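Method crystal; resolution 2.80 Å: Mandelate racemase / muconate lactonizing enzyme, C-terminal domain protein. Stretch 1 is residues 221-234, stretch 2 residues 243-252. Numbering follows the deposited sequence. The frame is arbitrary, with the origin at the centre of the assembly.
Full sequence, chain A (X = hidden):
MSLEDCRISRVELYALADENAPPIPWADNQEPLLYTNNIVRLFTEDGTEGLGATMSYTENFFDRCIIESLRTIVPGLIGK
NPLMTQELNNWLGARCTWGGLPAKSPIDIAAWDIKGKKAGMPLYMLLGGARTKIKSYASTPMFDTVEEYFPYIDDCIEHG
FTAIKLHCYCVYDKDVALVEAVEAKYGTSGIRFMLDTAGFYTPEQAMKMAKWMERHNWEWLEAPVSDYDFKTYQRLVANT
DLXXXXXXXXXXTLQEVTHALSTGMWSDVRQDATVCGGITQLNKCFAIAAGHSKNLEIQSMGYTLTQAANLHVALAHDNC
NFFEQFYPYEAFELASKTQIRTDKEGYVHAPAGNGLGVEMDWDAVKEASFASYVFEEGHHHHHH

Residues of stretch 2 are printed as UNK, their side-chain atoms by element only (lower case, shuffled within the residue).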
# COMPACT_ATOMS: atom_id res chain seq x y z
N LEU A 221 26.68 -8.19 -4.98
CA LEU A 221 26.27 -9.01 -6.10
C LEU A 221 25.73 -8.11 -7.20
O LEU A 221 24.72 -7.44 -7.01
CB LEU A 221 25.19 -10.01 -5.68
CG LEU A 221 24.51 -10.79 -6.82
CD1 LEU A 221 25.56 -11.44 -7.71
CD2 LEU A 221 23.53 -11.83 -6.30
N GLU A 222 26.42 -8.08 -8.33
CA GLU A 222 26.05 -7.19 -9.42
C GLU A 222 25.28 -7.94 -10.51
O GLU A 222 25.73 -8.99 -10.98
CB GLU A 222 27.30 -6.52 -10.00
CG GLU A 222 27.11 -5.89 -11.37
CD GLU A 222 28.34 -5.16 -11.87
OE1 GLU A 222 29.08 -4.59 -11.03
OE2 GLU A 222 28.55 -5.14 -13.10
N ALA A 223 24.13 -7.41 -10.90
CA ALA A 223 23.37 -7.96 -12.01
C ALA A 223 23.01 -9.42 -11.77
O ALA A 223 23.41 -10.30 -12.53
CB ALA A 223 24.18 -7.83 -13.30
N PRO A 224 22.24 -9.69 -10.70
CA PRO A 224 21.84 -11.06 -10.39
C PRO A 224 20.97 -11.65 -11.48
O PRO A 224 21.21 -12.77 -11.93
CB PRO A 224 21.06 -10.92 -9.08
CG PRO A 224 20.67 -9.48 -8.99
CD PRO A 224 21.73 -8.72 -9.72
N VAL A 225 19.97 -10.89 -11.91
CA VAL A 225 19.07 -11.30 -12.98
C VAL A 225 18.80 -10.14 -13.94
O VAL A 225 19.46 -9.09 -13.87
CB VAL A 225 17.74 -11.83 -12.42
CG1 VAL A 225 17.96 -13.14 -11.68
CG2 VAL A 225 17.10 -10.82 -11.48
N SER A 226 17.86 -10.32 -14.86
CA SER A 226 17.49 -9.26 -15.78
C SER A 226 17.12 -8.01 -15.01
O SER A 226 16.32 -8.08 -14.07
CB SER A 226 16.30 -9.68 -16.64
OG SER A 226 15.72 -8.55 -17.26
N ASP A 227 17.67 -6.88 -15.41
CA ASP A 227 17.40 -5.61 -14.74
C ASP A 227 15.92 -5.26 -14.72
O ASP A 227 15.48 -4.45 -13.90
CB ASP A 227 18.15 -4.47 -15.42
CG ASP A 227 19.57 -4.35 -14.96
OD1 ASP A 227 20.11 -5.36 -14.44
OD2 ASP A 227 20.15 -3.26 -15.11
N TYR A 228 15.15 -5.86 -15.62
CA TYR A 228 13.74 -5.50 -15.75
C TYR A 228 12.84 -6.34 -14.86
O TYR A 228 11.65 -6.10 -14.79
CB TYR A 228 13.29 -5.60 -17.21
CG TYR A 228 14.08 -4.68 -18.10
CD1 TYR A 228 13.90 -3.30 -18.03
CD2 TYR A 228 15.02 -5.18 -18.98
CE1 TYR A 228 14.62 -2.45 -18.83
CE2 TYR A 228 15.75 -4.33 -19.79
CZ TYR A 228 15.55 -2.97 -19.71
OH TYR A 228 16.27 -2.12 -20.51
N ASP A 229 13.43 -7.33 -14.19
CA ASP A 229 12.69 -8.18 -13.28
C ASP A 229 12.64 -7.50 -11.92
O ASP A 229 13.26 -7.94 -10.97
CB ASP A 229 13.35 -9.55 -13.16
CG ASP A 229 12.59 -10.49 -12.23
OD1 ASP A 229 11.62 -10.05 -11.57
OD2 ASP A 229 12.97 -11.67 -12.16
N PHE A 230 11.87 -6.42 -11.85
CA PHE A 230 11.86 -5.57 -10.68
C PHE A 230 11.56 -6.34 -9.39
O PHE A 230 12.33 -6.28 -8.44
CB PHE A 230 10.84 -4.43 -10.86
CG PHE A 230 11.12 -3.54 -12.04
CD1 PHE A 230 12.38 -3.49 -12.63
CD2 PHE A 230 10.12 -2.72 -12.56
CE1 PHE A 230 12.62 -2.66 -13.71
CE2 PHE A 230 10.37 -1.89 -13.64
CZ PHE A 230 11.62 -1.86 -14.22
N LYS A 231 10.45 -7.07 -9.37
CA LYS A 231 10.04 -7.81 -8.17
C LYS A 231 11.16 -8.69 -7.58
O LYS A 231 11.28 -8.80 -6.35
CB LYS A 231 8.79 -8.65 -8.45
CG LYS A 231 7.47 -7.94 -8.18
CD LYS A 231 6.38 -8.43 -9.11
CE LYS A 231 5.00 -8.36 -8.48
NZ LYS A 231 4.68 -9.58 -7.67
N THR A 232 11.96 -9.32 -8.43
CA THR A 232 13.04 -10.18 -7.96
C THR A 232 14.11 -9.37 -7.25
O THR A 232 14.56 -9.73 -6.16
CB THR A 232 13.68 -10.97 -9.10
OG1 THR A 232 12.72 -11.90 -9.63
CG2 THR A 232 14.88 -11.75 -8.61
N TYR A 233 14.53 -8.27 -7.89
CA TYR A 233 15.46 -7.34 -7.27
C TYR A 233 14.93 -6.86 -5.91
O TYR A 233 15.66 -6.84 -4.92
CB TYR A 233 15.69 -6.14 -8.18
CG TYR A 233 16.89 -6.25 -9.09
CD1 TYR A 233 18.15 -5.86 -8.66
CD2 TYR A 233 16.77 -6.71 -10.40
CE1 TYR A 233 19.25 -5.94 -9.48
CE2 TYR A 233 17.87 -6.80 -11.23
CZ TYR A 233 19.11 -6.41 -10.77
OH TYR A 233 20.23 -6.48 -11.58
N GLN A 234 13.66 -6.49 -5.87
CA GLN A 234 13.03 -6.06 -4.62
C GLN A 234 13.17 -7.10 -3.53
O GLN A 234 13.41 -6.77 -2.36
CB GLN A 234 11.54 -5.75 -4.84
CG GLN A 234 11.29 -4.45 -5.59
CD GLN A 234 9.81 -4.14 -5.75
OE1 GLN A 234 9.05 -4.97 -6.22
NE2 GLN A 234 9.41 -2.94 -5.37
N UNK A 243 24.69 -5.92 -0.56
CA UNK A 243 24.49 -4.89 -1.57
C UNK A 243 24.12 -5.54 -2.91
O UNK A 243 24.86 -6.38 -3.42
o UNK A 243 27.77 -2.21 -1.82
c UNK A 243 25.67 -2.89 -2.72
c UNK A 243 26.89 -1.98 -2.67
c UNK A 243 25.76 -4.04 -1.72
o UNK A 243 26.97 -1.04 -3.49
N UNK A 244 22.97 -5.15 -3.46
CA UNK A 244 22.53 -5.66 -4.76
C UNK A 244 22.56 -4.55 -5.79
O UNK A 244 21.89 -3.52 -5.62
c UNK A 244 21.00 -7.27 -3.56
c UNK A 244 21.99 -8.40 -3.68
c UNK A 244 21.10 -6.23 -4.68
c UNK A 244 20.68 -6.82 -6.01
N UNK A 245 23.32 -4.74 -6.86
CA UNK A 245 23.53 -3.69 -7.85
C UNK A 245 23.00 -4.09 -9.22
O UNK A 245 22.91 -5.27 -9.54
c UNK A 245 25.01 -3.35 -7.94
o UNK A 245 25.20 -2.01 -8.37
N UNK A 246 22.65 -3.10 -10.04
CA UNK A 246 22.12 -3.37 -11.38
C UNK A 246 23.24 -3.69 -12.35
O UNK A 246 24.42 -3.62 -11.99
c UNK A 246 21.31 -2.18 -11.91
o UNK A 246 22.15 -1.09 -12.28
N UNK A 247 22.88 -4.05 -13.58
CA UNK A 247 23.86 -4.30 -14.63
C UNK A 247 24.44 -2.97 -15.12
O UNK A 247 25.55 -2.93 -15.63
c UNK A 247 25.56 -6.15 -18.32
c UNK A 247 23.21 -5.06 -15.78
c UNK A 247 24.24 -4.42 -18.07
n UNK A 247 24.92 -6.29 -17.17
c UNK A 247 24.08 -5.21 -16.99
n UNK A 247 25.18 -5.02 -18.88
N UNK A 248 23.66 -1.91 -14.97
CA UNK A 248 24.15 -0.55 -15.17
C UNK A 248 24.05 -0.02 -16.59
O UNK A 248 24.51 1.09 -16.87
N UNK A 249 23.45 -0.81 -17.48
CA UNK A 249 23.37 -0.44 -18.89
C UNK A 249 21.97 -0.60 -19.47
O UNK A 249 21.79 -0.59 -20.68
n UNK A 249 26.34 -2.10 -18.65
o UNK A 249 26.38 -0.04 -19.52
c UNK A 249 24.34 -1.28 -19.71
c UNK A 249 25.78 -1.09 -19.28
N UNK A 250 20.98 -0.75 -18.60
CA UNK A 250 19.62 -0.97 -19.06
C UNK A 250 18.69 0.17 -18.64
O UNK A 250 18.05 0.78 -19.48
c UNK A 250 19.13 -2.32 -18.56
s UNK A 250 20.22 -3.68 -19.03
N UNK A 251 18.64 0.45 -17.34
CA UNK A 251 17.84 1.56 -16.82
C UNK A 251 18.70 2.82 -16.71
O UNK A 251 19.52 2.93 -15.79
c UNK A 251 17.25 1.20 -15.46
c UNK A 251 15.57 -0.26 -16.62
c UNK A 251 16.46 -0.11 -15.40
c UNK A 251 15.61 -0.18 -14.13
N UNK A 252 18.50 3.76 -17.63
CA UNK A 252 19.42 4.88 -17.81
C UNK A 252 18.84 6.28 -17.51
O UNK A 252 19.60 7.25 -17.39
c UNK A 252 19.95 4.88 -19.24
c UNK A 252 21.14 3.79 -21.15
c UNK A 252 20.40 3.54 -19.84
c UNK A 252 21.29 2.77 -18.87

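Position 243 carries three carbons in an extended chain, the third holding two oxygens. The end of this side chain leads away from stretch 1; the backbone does the work, its O accepting from Leu221 N at 3.0 Å. This is Glu243.

Position 244 has four carbons, forked at the first, with one arm two carbons long. The end of the long arm lies 4.1 Å from Leu221 CB, while the short arm meets Pro224 CG at 4.0 Å and Tyr233 CD1 at 3.8 Å. The beta-branched pattern is that of Ile244. It bridges Leu221 in parallel register, and both side chains lie on the same face of the sheet. The fork thus lets one residue pack against strand, loop and helix together.

Position 245 shows one carbon and then one oxygen. It pairs with Glu222 on the other face of the sheet, CB to CB at 4.4 Å. Its backbone is used twice: N donates to Leu221 O at 3.0 Å, and O accepts from Ala223 N at 2.8 Å, both nearly straight. This is Ser245, and its OG is hydrogen-bonded elsewhere in the structure.

Position 246 repeats the pattern of one carbon and one oxygen. Here the strand has ended. Its CB sits 3.6 Å from Asp227 OD2, and its backbone O lies 3.6 Å from Glu222 CG. It is Ser246.

Position 247 has one carbon leading to a five-membered ring of three carbons and two nitrogens. Its CB packs 3.8 Å from Ala223 CB, but the end of the side chain leads away. The backbone N faces the Asp227 carboxylate and donates to both OD1 and OD2 at 3.2 Å. The ring identifies His247.

Position 248 has no side-chain atoms, and an ideal CB would have nothing of stretch 1 within 5.5 Å. This is Gly248. Its phi of 89° by itself favours glycine, so crowding from that side is not the reason.

Position 249 has two carbons, the second bearing one oxygen and one nitrogen, and does not touch stretch 1: Asn249.

Position 250 has one carbon and one sulfur. Its CA-to-CB bond points toward stretch 1, and CB lies 3.5 Å from Tyr228 OH and 3.7 Å from Asp227 OD2. The sulfur is 5.4 Å from the centroid of the Tyr228 ring, in an oblique approach. This is Cys250.

Position 251 has four carbons forked at the second. One arm comes within 3.3 Å of Tyr228 CE1, and the other within 3.9 Å of Phe230 CE1, so Leu251.

Position 252 has the same four-carbon fork, out of reach of stretch 1, and is Leu252.

The contact works in three steps. Parallel strand pairing sets the register through backbone hydrogen bonds, largely independent of side-chain identity. Where pairing stops, Asp227 replaces a backbone acceptor with its carboxylate and holds the turning chain at His247 N. Beyond the turn, Cys250 and Leu251 pack against the aromatic side chains of Tyr228 and Phe230.

Stretch 2 (243-252) EISSHGNCLL
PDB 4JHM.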